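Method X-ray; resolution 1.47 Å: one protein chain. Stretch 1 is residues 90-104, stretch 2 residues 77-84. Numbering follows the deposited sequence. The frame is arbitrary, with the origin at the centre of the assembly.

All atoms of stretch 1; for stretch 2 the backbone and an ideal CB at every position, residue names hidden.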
# COMPACT_ATOMS: atom_id res chain seq x y z
N ALA A 90 -5.30 -13.65 6.21
CA ALA A 90 -6.52 -13.58 7.01
C ALA A 90 -6.40 -12.67 8.21
O ALA A 90 -7.29 -11.82 8.42
CB ALA A 90 -6.91 -15.00 7.44
N PHE A 91 -5.35 -12.82 9.02
CA PHE A 91 -5.23 -12.15 10.31
C PHE A 91 -3.99 -11.28 10.39
O PHE A 91 -2.86 -11.72 10.12
CB PHE A 91 -5.21 -13.18 11.44
CG PHE A 91 -6.43 -14.05 11.46
CD1 PHE A 91 -7.67 -13.51 11.74
CD2 PHE A 91 -6.34 -15.40 11.23
CE1 PHE A 91 -8.80 -14.31 11.73
CE2 PHE A 91 -7.46 -16.21 11.24
CZ PHE A 91 -8.69 -15.66 11.50
N PHE A 92 -4.20 -10.03 10.77
CA PHE A 92 -3.11 -9.11 11.03
C PHE A 92 -2.69 -9.21 12.48
O PHE A 92 -3.44 -9.72 13.33
CB PHE A 92 -3.57 -7.68 10.76
CG PHE A 92 -3.70 -7.36 9.32
CD1 PHE A 92 -4.88 -7.62 8.64
CD2 PHE A 92 -2.64 -6.81 8.62
CE1 PHE A 92 -4.99 -7.33 7.29
CE2 PHE A 92 -2.76 -6.53 7.26
CZ PHE A 92 -3.92 -6.79 6.61
N PRO A 93 -1.50 -8.72 12.82
CA PRO A 93 -1.08 -8.74 14.22
C PRO A 93 -2.10 -8.10 15.14
O PRO A 93 -2.36 -8.63 16.23
CB PRO A 93 0.24 -7.96 14.19
CG PRO A 93 0.81 -8.27 12.81
CD PRO A 93 -0.41 -8.31 11.91
N ALA A 94 -2.71 -6.99 14.73
CA ALA A 94 -3.71 -6.34 15.57
C ALA A 94 -4.89 -7.27 15.87
O ALA A 94 -5.45 -7.23 16.97
CB ALA A 94 -4.21 -5.06 14.90
N ASN A 95 -5.28 -8.11 14.90
CA ASN A 95 -6.39 -9.03 15.13
C ASN A 95 -6.03 -10.09 16.17
O ASN A 95 -6.82 -10.40 17.06
CB ASN A 95 -6.80 -9.73 13.83
CG ASN A 95 -7.22 -8.77 12.73
OD1 ASN A 95 -6.79 -8.90 11.58
ND2 ASN A 95 -8.07 -7.81 13.08
N ALA A 96 -4.85 -10.70 16.04
CA ALA A 96 -4.45 -11.71 17.02
C ALA A 96 -4.32 -11.11 18.41
O ALA A 96 -4.69 -11.75 19.40
CB ALA A 96 -3.15 -12.40 16.59
N ALA A 97 -3.84 -9.87 18.50
CA ALA A 97 -3.66 -9.24 19.80
C ALA A 97 -5.00 -9.05 20.52
O ALA A 97 -5.05 -9.10 21.75
CB ALA A 97 -2.95 -7.90 19.64
N GLN A 98 -6.08 -8.82 19.77
CA GLN A 98 -7.41 -8.73 20.36
C GLN A 98 -7.96 -10.09 20.77
O GLN A 98 -8.88 -10.14 21.58
CB GLN A 98 -8.41 -8.10 19.39
CG GLN A 98 -8.07 -6.68 18.95
CD GLN A 98 -8.37 -5.63 20.02
OE1 GLN A 98 -9.21 -5.84 20.91
NE2 GLN A 98 -7.67 -4.50 19.94
N PHE A 99 -7.42 -11.18 20.21
CA PHE A 99 -7.85 -12.55 20.54
C PHE A 99 -6.62 -13.42 20.74
O PHE A 99 -6.41 -14.40 20.02
CB PHE A 99 -8.72 -13.11 19.42
CG PHE A 99 -9.97 -12.32 19.14
CD1 PHE A 99 -9.93 -11.24 18.28
CD2 PHE A 99 -11.18 -12.67 19.72
CE1 PHE A 99 -11.07 -10.51 18.02
CE2 PHE A 99 -12.32 -11.94 19.46
CZ PHE A 99 -12.26 -10.86 18.61
N PRO A 100 -5.80 -13.11 21.74
CA PRO A 100 -4.45 -13.71 21.78
C PRO A 100 -4.45 -15.22 21.96
O PRO A 100 -3.66 -15.91 21.31
CB PRO A 100 -3.80 -12.99 22.97
CG PRO A 100 -4.96 -12.70 23.88
CD PRO A 100 -6.12 -12.37 22.96
N GLY A 101 -5.29 -15.75 22.85
CA GLY A 101 -5.30 -17.17 23.12
C GLY A 101 -5.70 -18.03 21.94
O GLY A 101 -5.57 -19.26 22.02
N LEU A 102 -6.18 -17.42 20.86
CA LEU A 102 -6.59 -18.15 19.67
C LEU A 102 -5.41 -18.60 18.82
O LEU A 102 -5.56 -19.54 18.03
CB LEU A 102 -7.49 -17.24 18.82
CG LEU A 102 -8.88 -17.69 18.40
CD1 LEU A 102 -9.65 -18.36 19.55
CD2 LEU A 102 -9.65 -16.47 17.88
N PHE A 103 -4.25 -17.97 18.96
CA PHE A 103 -3.16 -18.13 17.99
C PHE A 103 -1.86 -18.55 18.66
O PHE A 103 -1.51 -18.07 19.74
CB PHE A 103 -2.94 -16.83 17.20
CG PHE A 103 -4.12 -16.45 16.34
CD1 PHE A 103 -4.40 -17.16 15.19
CD2 PHE A 103 -4.96 -15.42 16.71
CE1 PHE A 103 -5.49 -16.83 14.39
CE2 PHE A 103 -6.04 -15.09 15.92
CZ PHE A 103 -6.31 -15.80 14.75
N GLU A 104 -1.13 -19.42 17.98
CA GLU A 104 0.21 -19.81 18.41
C GLU A 104 1.16 -18.62 18.31
O GLU A 104 1.17 -17.90 17.30
CB GLU A 104 0.71 -20.93 17.50
CG GLU A 104 2.13 -21.40 17.77
CD GLU A 104 2.17 -22.58 18.70
OE1 GLU A 104 1.13 -22.88 19.33
OE2 GLU A 104 3.24 -23.21 18.80
N UNK A 77 -15.89 -14.66 12.83
CA UNK A 77 -15.04 -15.84 12.93
C UNK A 77 -14.16 -15.78 14.17
O UNK A 77 -14.04 -16.75 14.92
CB UNK A 77 -14.17 -15.98 11.68
N UNK A 78 -13.54 -14.62 14.41
CA UNK A 78 -12.73 -14.45 15.62
C UNK A 78 -13.59 -14.57 16.88
O UNK A 78 -13.20 -15.25 17.84
CB UNK A 78 -12.02 -13.10 15.60
N UNK A 79 -14.75 -13.90 16.90
CA UNK A 79 -15.60 -13.94 18.09
C UNK A 79 -16.01 -15.37 18.42
O UNK A 79 -16.11 -15.73 19.60
CB UNK A 79 -16.84 -13.07 17.89
N UNK A 80 -16.25 -16.20 17.40
CA UNK A 80 -16.63 -17.59 17.62
C UNK A 80 -15.45 -18.51 17.86
O UNK A 80 -15.66 -19.66 18.27
CB UNK A 80 -17.43 -18.10 16.42
N UNK A 81 -14.23 -18.07 17.60
CA UNK A 81 -13.08 -18.94 17.71
C UNK A 81 -13.04 -20.06 16.70
O UNK A 81 -12.34 -21.05 16.92
CB UNK A 81 -13.03 -19.54 19.12
N UNK A 82 -13.76 -19.94 15.58
CA UNK A 82 -13.77 -21.02 14.59
C UNK A 82 -12.71 -20.73 13.53
O UNK A 82 -12.98 -20.25 12.43
CB UNK A 82 -15.15 -21.17 13.95
N UNK A 83 -11.47 -21.05 13.88
CA UNK A 83 -10.35 -20.74 13.00
C UNK A 83 -9.73 -22.02 12.46
O UNK A 83 -9.68 -23.05 13.15
CB UNK A 83 -9.30 -19.91 13.74
N UNK A 84 -9.29 -21.96 11.21
CA UNK A 84 -8.59 -23.08 10.61
C UNK A 84 -7.24 -23.27 11.29
O UNK A 84 -6.72 -22.37 11.96
CB UNK A 84 -8.41 -22.87 9.11

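Position 77 lies in a helix, with phi/psi of -64/-46. Its CA-to-CB bond runs sideways to stretch 1, and the ideal CB is 5.5 Å from Phe91 CZ, so the ring lies near the site without pressing on it. Many side chains would fit, small or medium, apolar or polar. The residue is Thr77; its OG1 is hydrogen-bonded elsewhere in the structure.

At position 78 the CA-to-CB bond points toward stretch 1, and the ideal CB is 3.7 Å from Phe99 CE1, 4.7 Å from Leu102 CD2 and 5.2 Å from Phe91 CE1. Stretch 1 offers rings and methyls here, so an apolar side chain is expected: leucine, methionine or perhaps isoleucine, since beyond the CB there is space to fill between Phe91, Asn95 and Phe103. The residue is Leu78. Its CB sits 3.7 Å from the centroid of the Phe99 ring and only 13° off the normal, a CH-pi contact over the face. Leu78 CD2 lies 3.5 Å from Phe91 CE1, 3.9 Å from Leu102 CD2 and 4.0 Å from Phe103 CE2, meeting the Phe103 ring at its edge. The other methyl, Leu78 CD1, comes 4.2 Å from Asn95 CB. One branched side chain thus touches five residues of stretch 1, and 124 Å² of Leu78 is covered, the most in stretch 2.

At 79 the CA-to-CB bond points away, and the ideal CB is 4.9 Å from Phe99 CE2; small or polar side chains would serve. Ala79 makes its closest contact through the backbone, with Ala79 N 4.0 Å from Phe99 CE2. Position 80 also points away, with nothing of stretch 1 within 5.5 Å of its ideal CB, so the contact sets no preference; it is Ala80.

Position 81 has phi/psi of 67/21, and positive phi favours glycine. The ideal CB would also be 3.6 Å from Leu102 CD1, leaving little spare room. Gly81 ends the helix in a Schellman motif, with Gly81 N hydrogen-bonded to Leu78 O (3.0 Å) and the N of position 82 to Thr77 O (3.3 Å).

Position 82 points away into space free of stretch 1, which suits a long or polar side chain among others. The Lys82 side chain comes no nearer than 8.3 Å, from its CB to Leu102 CD1.

Position 83, with extended phi/psi of -113/144, turns back toward stretch 1. Its ideal CB is 4.8 Å from Phe91 CE2, 4.9 Å from Phe103 CE1 and 5.2 Å from Leu102 CG: an apolar niche for valine, isoleucine, leucine or methionine. Ile83 (chi1 p, chi2 t) sends CD1 to 3.6 Å from Phe103 CE1 and 4.0 Å from Leu102 CG. Ile83 CD1 also approaches Leu102 O at 3.3 Å.

Position 84 points sideways with no neighbour from stretch 1 within 5.5 Å of its ideal CB, so many residues would do. It is Ala84. No hydrogen bond joins the stretches; the contact rests on apolar packing.

Stretch 2, residues 77-84: TLAAGKIA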
# COMPACT_ATOMS: atom_id res chain seq x y z
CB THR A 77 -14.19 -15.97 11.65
OG1 THR A 77 -15.06 -16.14 10.52
CG2 THR A 77 -13.24 -17.16 11.72
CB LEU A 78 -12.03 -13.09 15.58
CG LEU A 78 -10.88 -12.99 14.58
CD1 LEU A 78 -10.56 -11.53 14.25
CD2 LEU A 78 -9.67 -13.72 15.09
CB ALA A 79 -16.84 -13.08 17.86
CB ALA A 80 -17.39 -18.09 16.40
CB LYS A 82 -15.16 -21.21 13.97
CG LYS A 82 -15.75 -20.01 13.22
CD LYS A 82 -17.01 -20.45 12.44
CE LYS A 82 -17.68 -19.29 11.72
NZ LYS A 82 -18.31 -18.30 12.65
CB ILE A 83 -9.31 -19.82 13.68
CG1 ILE A 83 -8.58 -20.54 14.79
CG2 ILE A 83 -9.99 -18.55 14.23
CD1 ILE A 83 -7.37 -19.76 15.28
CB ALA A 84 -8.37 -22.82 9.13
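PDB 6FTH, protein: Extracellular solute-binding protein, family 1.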